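Local structure of thioredoxin-like protein (Parabacteroides distasonis, 4FO5) at residues Ala67-Ser72 with Thr93-Gly98; Tyr34-Phe39 with Phe115-Ile120. The protein is of unknown function but has a thioredoxin-like fold of the AhpC/TSA family and lacks the paired cysteines of the classical redox motif. One frame throughout, in Å; residues are numbered along the deposited sequence. Where two conformers were deposited one is given.

Contact 1. Residues Ala67-Ser72 with Thr93-Gly98; sequences AMCSIS and TQFHEG
Phe95 lies against Cys69 and the backbone of Ser70, and more of its surface is buried here than that of any other residue. CG is anti to the carbonyl carbon (chi1 -56°), beside the backbone N; the ring beyond it lies alongside Cys69 and Ser70. The SG of Cys69 meets it obliquely, 4.0 Å from CD1 of Phe95, a sulfur-aromatic contact. The ring turns its edge, in plane, to the carbonyl oxygen of Ser70, and that same oxygen accepts the N-H of Phe95 at 2.8 Å.

In the parallel pairing Ser70 N bonds to Thr93 O, Ser72 N to Phe95 O, and Glu97 N closes the far end on Ser72 O. The two strands, running at 35° to each other, belong to a beta-alpha-beta unit whose crossover is helix 77-87, and strand 94-96 is the outermost on this side of the thioredoxin-like sheet.

On the face opposite Phe95, the side chain of Gln94 folds back over Ser70, bringing OE1 of Gln94 to 3.3 Å from CB of Ser70. Asn51 of helix 45-58 is hydrogen-bonded to both: its OD1 to OG of Ser70, its ND2 to OE1 of Gln94. NE2 of Gln94 donates to OG1 of Thr93 at 3.2 Å, and that OG1 also bonds O of Asp90. An alanine in place of Gln94 would probably leave ND2 of Asn51 without its acceptor, take one partner from OG1 of Thr93, and open a gap beside CB of Ser70. At the segment's start, CB of Thr93 sits 3.4 Å from O of Met68, the two side chains crossing at about a right angle.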
loop_
_atom_site.group_PDB
_atom_site.type_symbol
_atom_site.label_atom_id
_atom_site.label_comp_id
_atom_site.label_asym_id
_atom_site.label_seq_id
_atom_site.Cartn_x
_atom_site.Cartn_y
_atom_site.Cartn_z
ATOM N N ALA A 67 -7.713 5.421 2.326
ATOM C CA ALA A 67 -7.667 4.065 2.841
ATOM C C ALA A 67 -6.238 3.553 2.704
ATOM O O ALA A 67 -5.584 3.777 1.691
ATOM C CB ALA A 67 -8.639 3.163 2.093
HETATM N N MSE A 68 -5.754 2.894 3.722
HETATM C CA MSE A 68 -4.437 2.311 3.645
HETATM C C MSE A 68 -4.583 0.841 3.306
HETATM O O MSE A 68 -5.337 0.131 3.955
HETATM C CB MSE A 68 -3.701 2.492 4.962
HETATM C CG MSE A 68 -2.530 1.562 5.100
HETATM SE SE MSE A 68 -1.017 2.557 5.607
HETATM C CE MSE A 68 0.156 2.136 4.205
ATOM N N CYS A 69 -3.810 0.389 2.350
ATOM C CA CYS A 69 -3.743 -0.995 1.940
ATOM C C CYS A 69 -2.278 -1.426 1.992
ATOM O O CYS A 69 -1.534 -1.172 1.054
ATOM C CB CYS A 69 -4.335 -1.168 0.551
ATOM S SG CYS A 69 -4.381 -2.887 0.011
ATOM N N SER A 70 -1.856 -2.012 3.118
ATOM C CA SER A 70 -0.474 -2.462 3.341
ATOM C C SER A 70 -0.390 -3.933 3.080
ATOM O O SER A 70 -1.087 -4.694 3.737
ATOM C CB SER A 70 -0.031 -2.190 4.776
ATOM O OG SER A 70 0.191 -0.825 5.055
ATOM N N ILE A 71 0.431 -4.358 2.131
ATOM C CA ILE A 71 0.513 -5.785 1.823
ATOM C C ILE A 71 1.882 -6.335 2.184
ATOM O O ILE A 71 2.873 -5.892 1.621
ATOM C CB ILE A 71 0.191 -6.046 0.335
ATOM C CG1 ILE A 71 -1.157 -5.406 -0.066
ATOM C CG2 ILE A 71 0.223 -7.564 0.051
ATOM C CD1 ILE A 71 -1.494 -5.424 -1.595
ATOM N N SER A 72 1.928 -7.295 3.131
ATOM C CA SER A 72 3.157 -7.970 3.535
ATOM C C SER A 72 3.469 -9.059 2.529
ATOM O O SER A 72 2.572 -9.835 2.143
ATOM C CB SER A 72 3.014 -8.562 4.935
ATOM O OG SER A 72 3.965 -9.587 5.175
ATOM N N THR A 93 -6.079 -2.417 7.939
ATOM C CA THR A 93 -5.225 -1.934 6.837
ATOM C C THR A 93 -4.019 -2.850 6.492
ATOM O O THR A 93 -3.224 -2.527 5.588
ATOM C CB THR A 93 -4.729 -0.533 7.211
ATOM O OG1 THR A 93 -3.804 -0.605 8.301
ATOM C CG2 THR A 93 -5.874 0.429 7.532
ATOM N N GLN A 94 -3.893 -3.995 7.184
ATOM C CA GLN A 94 -2.756 -4.885 6.983
ATOM C C GLN A 94 -3.211 -6.180 6.338
ATOM O O GLN A 94 -4.088 -6.870 6.853
ATOM C CB GLN A 94 -2.035 -5.134 8.313
ATOM C CG GLN A 94 -1.567 -3.837 9.023
ATOM C CD GLN A 94 -0.555 -3.057 8.229
ATOM O OE1 GLN A 94 0.450 -3.595 7.778
ATOM N NE2 GLN A 94 -0.775 -1.753 8.076
ATOM N N PHE A 95 -2.635 -6.473 5.163
ATOM C CA PHE A 95 -2.984 -7.637 4.346
ATOM C C PHE A 95 -1.752 -8.441 4.067
ATOM O O PHE A 95 -0.638 -7.923 4.116
ATOM C CB PHE A 95 -3.656 -7.199 3.033
ATOM C CG PHE A 95 -4.873 -6.343 3.261
ATOM C CD1 PHE A 95 -4.751 -4.970 3.454
ATOM C CD2 PHE A 95 -6.151 -6.907 3.272
ATOM C CE1 PHE A 95 -5.885 -4.176 3.691
ATOM C CE2 PHE A 95 -7.280 -6.111 3.480
ATOM C CZ PHE A 95 -7.136 -4.755 3.711
ATOM N N HIS A 96 -1.956 -9.708 3.796
ATOM C CA HIS A 96 -0.886 -10.657 3.600
ATOM C C HIS A 96 -1.026 -11.435 2.309
ATOM O O HIS A 96 -2.032 -12.103 2.096
ATOM C CB HIS A 96 -0.867 -11.631 4.789
ATOM C CG HIS A 96 0.199 -12.670 4.682
ATOM N ND1 HIS A 96 -0.106 -14.016 4.711
ATOM C CD2 HIS A 96 1.533 -12.524 4.499
ATOM C CE1 HIS A 96 1.047 -14.644 4.570
ATOM N NE2 HIS A 96 2.056 -13.788 4.427
ATOM N N GLU A 97 0.007 -11.356 1.465
ATOM C CA GLU A 97 0.123 -12.152 0.247
ATOM C C GLU A 97 1.076 -13.305 0.613
ATOM O O GLU A 97 2.286 -13.089 0.791
ATOM C CB GLU A 97 0.595 -11.311 -0.964
ATOM C CG GLU A 97 0.878 -12.113 -2.229
ATOM C CD GLU A 97 -0.306 -12.768 -2.912
ATOM O OE1 GLU A 97 -0.857 -13.742 -2.351
ATOM O OE2 GLU A 97 -0.642 -12.351 -4.044
ATOM N N GLY A 98 0.484 -14.484 0.822
ATOM C CA GLY A 98 1.174 -15.698 1.247
ATOM C C GLY A 98 2.191 -16.286 0.292
ATOM O O GLY A 98 3.060 -17.048 0.728
#

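Contact 2. Residues Tyr34-Phe39 with Phe115-Ile120; sequences YTLLNF and FKNFLI
Phe39 and Phe118 meet rim to rim, CE2 of Phe39 lying 4.0 Å from CE1 of Phe118, each atom near the plane of the other ring, while the two side chains cross obliquely. The Phe39 ring also turns its edge, in plane, to the carbonyl oxygen of Lys116, and Tyr109 packs on both rings. Leu37 lies beside Phe118 and points the same way; its CB is 3.8 Å from CD1 of Ile120, whose chain crosses it.

Strands 34-39 and 117-120 run antiparallel, with Thr35-Ile120 and Leu37-Phe118 as hydrogen-bonded pairs; Phe39 N adds a bond to Lys116 O. Here the parallel strands of the thioredoxin-like sheet give way to antiparallel ones.

On the opposite face Leu36, Asn38 and Asn117 touch Leu54 of helix 45-58, and Leu119 rests on strand 126-129. The amide planes of Asn38 and Asn117 stand 57° apart. CG of Asn117, between backbone N and carbonyl carbon (chi1 77°), lies 4.1 Å from CD1 of Leu36. A water donates to OD1 of Asn38 at 2.7 Å and accepts from ND2 of Asn117, whose OD1 accepts the N-H of Val131. The chemistry thus differs between the faces: aromatic and aliphatic packing on one, and on the other buried amides held by a water, a backbone N-H and a weak bond to Asn51.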
loop_
_atom_site.group_PDB
_atom_site.type_symbol
_atom_site.label_atom_id
_atom_site.label_comp_id
_atom_site.label_asym_id
_atom_site.label_seq_id
_atom_site.Cartn_x
_atom_site.Cartn_y
_atom_site.Cartn_z
ATOM N N TYR A 34 -8.989 8.190 -1.649
ATOM C CA TYR A 34 -7.686 7.810 -2.185
ATOM C C TYR A 34 -7.208 6.541 -1.476
ATOM O O TYR A 34 -7.716 6.216 -0.403
ATOM C CB TYR A 34 -6.653 8.957 -2.035
ATOM C CG TYR A 34 -6.802 10.115 -3.007
ATOM C CD1 TYR A 34 -7.953 10.265 -3.785
ATOM C CD2 TYR A 34 -5.806 11.072 -3.136
ATOM C CE1 TYR A 34 -8.104 11.344 -4.658
ATOM C CE2 TYR A 34 -5.956 12.170 -3.985
ATOM C CZ TYR A 34 -7.105 12.301 -4.746
ATOM O OH TYR A 34 -7.235 13.373 -5.599
ATOM N N THR A 35 -6.313 5.774 -2.117
ATOM C CA THR A 35 -5.739 4.571 -1.510
ATOM C C THR A 35 -4.206 4.716 -1.455
ATOM O O THR A 35 -3.559 5.044 -2.458
ATOM C CB THR A 35 -6.135 3.267 -2.252
ATOM O OG1 THR A 35 -7.537 3.224 -2.420
ATOM C CG2 THR A 35 -5.730 2.001 -1.493
ATOM N N LEU A 36 -3.657 4.435 -0.288
ATOM C CA LEU A 36 -2.232 4.332 -0.084
ATOM C C LEU A 36 -1.921 2.831 -0.127
ATOM O O LEU A 36 -2.241 2.092 0.821
ATOM C CB LEU A 36 -1.751 4.995 1.225
ATOM C CG LEU A 36 -0.230 4.843 1.481
ATOM C CD1 LEU A 36 0.592 5.564 0.416
ATOM C CD2 LEU A 36 0.131 5.332 2.838
ATOM N N LEU A 37 -1.360 2.390 -1.264
ATOM C CA LEU A 37 -0.943 1.011 -1.476
ATOM C C LEU A 37 0.505 0.889 -1.058
ATOM O O LEU A 37 1.337 1.566 -1.635
ATOM C CB LEU A 37 -1.131 0.606 -2.947
ATOM C CG LEU A 37 -0.640 -0.774 -3.325
ATOM C CD1 LEU A 37 -1.472 -1.855 -2.623
ATOM C CD2 LEU A 37 -0.752 -0.966 -4.809
ATOM N N ASN A 38 0.807 0.074 -0.043
ATOM C CA ASN A 38 2.169 -0.063 0.419
ATOM C C ASN A 38 2.618 -1.530 0.491
ATOM O O ASN A 38 1.883 -2.376 0.970
ATOM C CB ASN A 38 2.329 0.614 1.773
ATOM C CG ASN A 38 3.741 0.612 2.239
ATOM O OD1 ASN A 38 4.615 1.191 1.609
ATOM N ND2 ASN A 38 3.993 -0.031 3.371
ATOM N N PHE A 39 3.809 -1.823 -0.031
ATOM C CA PHE A 39 4.406 -3.157 -0.002
ATOM C C PHE A 39 5.542 -3.151 0.960
ATOM O O PHE A 39 6.364 -2.232 0.947
ATOM C CB PHE A 39 4.884 -3.589 -1.402
ATOM C CG PHE A 39 3.744 -3.736 -2.381
ATOM C CD1 PHE A 39 2.988 -4.899 -2.419
ATOM C CD2 PHE A 39 3.370 -2.677 -3.201
ATOM C CE1 PHE A 39 1.927 -5.036 -3.323
ATOM C CE2 PHE A 39 2.322 -2.816 -4.112
ATOM C CZ PHE A 39 1.602 -3.989 -4.160
ATOM N N PHE A 115 10.713 -2.627 -2.378
ATOM C CA PHE A 115 9.418 -2.347 -1.780
ATOM C C PHE A 115 9.107 -0.876 -1.964
ATOM O O PHE A 115 9.976 -0.026 -1.793
ATOM C CB PHE A 115 9.398 -2.762 -0.315
ATOM C CG PHE A 115 9.402 -4.261 -0.190
ATOM C CD1 PHE A 115 8.400 -5.027 -0.774
ATOM C CD2 PHE A 115 10.418 -4.912 0.486
ATOM C CE1 PHE A 115 8.405 -6.418 -0.660
ATOM C CE2 PHE A 115 10.417 -6.300 0.608
ATOM C CZ PHE A 115 9.414 -7.044 0.032
ATOM N N LYS A 116 7.888 -0.601 -2.385
ATOM C CA LYS A 116 7.431 0.705 -2.798
ATOM C C LYS A 116 6.009 0.947 -2.290
ATOM O O LYS A 116 5.341 0.008 -1.855
ATOM C CB LYS A 116 7.460 0.661 -4.355
ATOM C CG LYS A 116 7.398 1.979 -5.116
ATOM C CD LYS A 116 7.910 1.799 -6.549
ATOM C CE LYS A 116 7.709 3.017 -7.422
ATOM N NZ LYS A 116 7.913 2.709 -8.866
ATOM N N ASN A 117 5.560 2.205 -2.333
ATOM C CA ASN A 117 4.199 2.597 -2.026
ATOM C C ASN A 117 3.666 3.454 -3.185
ATOM O O ASN A 117 4.442 4.007 -3.976
ATOM C CB ASN A 117 4.053 3.295 -0.665
ATOM C CG ASN A 117 4.489 4.741 -0.567
ATOM O OD1 ASN A 117 4.237 5.591 -1.442
ATOM N ND2 ASN A 117 5.040 5.080 0.578
ATOM N N PHE A 118 2.354 3.517 -3.302
ATOM C CA PHE A 118 1.681 4.254 -4.360
ATOM C C PHE A 118 0.446 4.924 -3.813
ATOM O O PHE A 118 -0.336 4.297 -3.103
ATOM C CB PHE A 118 1.264 3.297 -5.514
ATOM C CG PHE A 118 2.371 2.444 -6.084
ATOM C CD1 PHE A 118 2.684 1.211 -5.519
ATOM C CD2 PHE A 118 3.137 2.896 -7.147
ATOM C CE1 PHE A 118 3.737 0.449 -6.007
ATOM C CE2 PHE A 118 4.168 2.108 -7.665
ATOM C CZ PHE A 118 4.446 0.879 -7.105
ATOM N N LEU A 119 0.282 6.201 -4.117
ATOM C CA LEU A 119 -0.932 6.929 -3.800
ATOM C C LEU A 119 -1.824 6.830 -5.056
ATOM O O LEU A 119 -1.443 7.295 -6.129
ATOM C CB LEU A 119 -0.637 8.378 -3.388
ATOM C CG LEU A 119 -1.849 9.213 -2.943
ATOM C CD1 LEU A 119 -2.546 8.586 -1.720
ATOM C CD2 LEU A 119 -1.420 10.623 -2.618
ATOM N N ILE A 120 -2.948 6.133 -4.924
ATOM C CA ILE A 120 -3.900 5.868 -5.988
ATOM C C ILE A 120 -5.171 6.693 -5.741
ATOM O O ILE A 120 -5.735 6.637 -4.643
ATOM C CB ILE A 120 -4.181 4.322 -6.059
ATOM C CG1 ILE A 120 -2.843 3.506 -6.219
ATOM C CG2 ILE A 120 -5.182 3.998 -7.159
ATOM C CD1 ILE A 120 -2.926 1.953 -5.958
HETATM O O HOH W 1 6.863 2.682 1.693
#

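Both contacts belong to one mixed sheet, their centres about 10 Å apart. Across it the strands come in the order 94-96, 66-72, 34-40, 117-120 and 126-129, so contact 1 joins the first two and contact 2 the next pair. Strands 66-72 and 34-40 stitch the contacts together: Ile71 N lies 2.7 Å from Asn38 O, a probable hydrogen bond, and CE of Met68 packs on Leu36 and Asn38. Along the chain contact 1 is nested within the loop that contact 2 closes. Helix 45-58, which follows strand 34-40, reaches both through Asn51 and Leu54, so one helix packs beside both contacts, on the side of the sheet that bears Met68, Leu36 and Asn38.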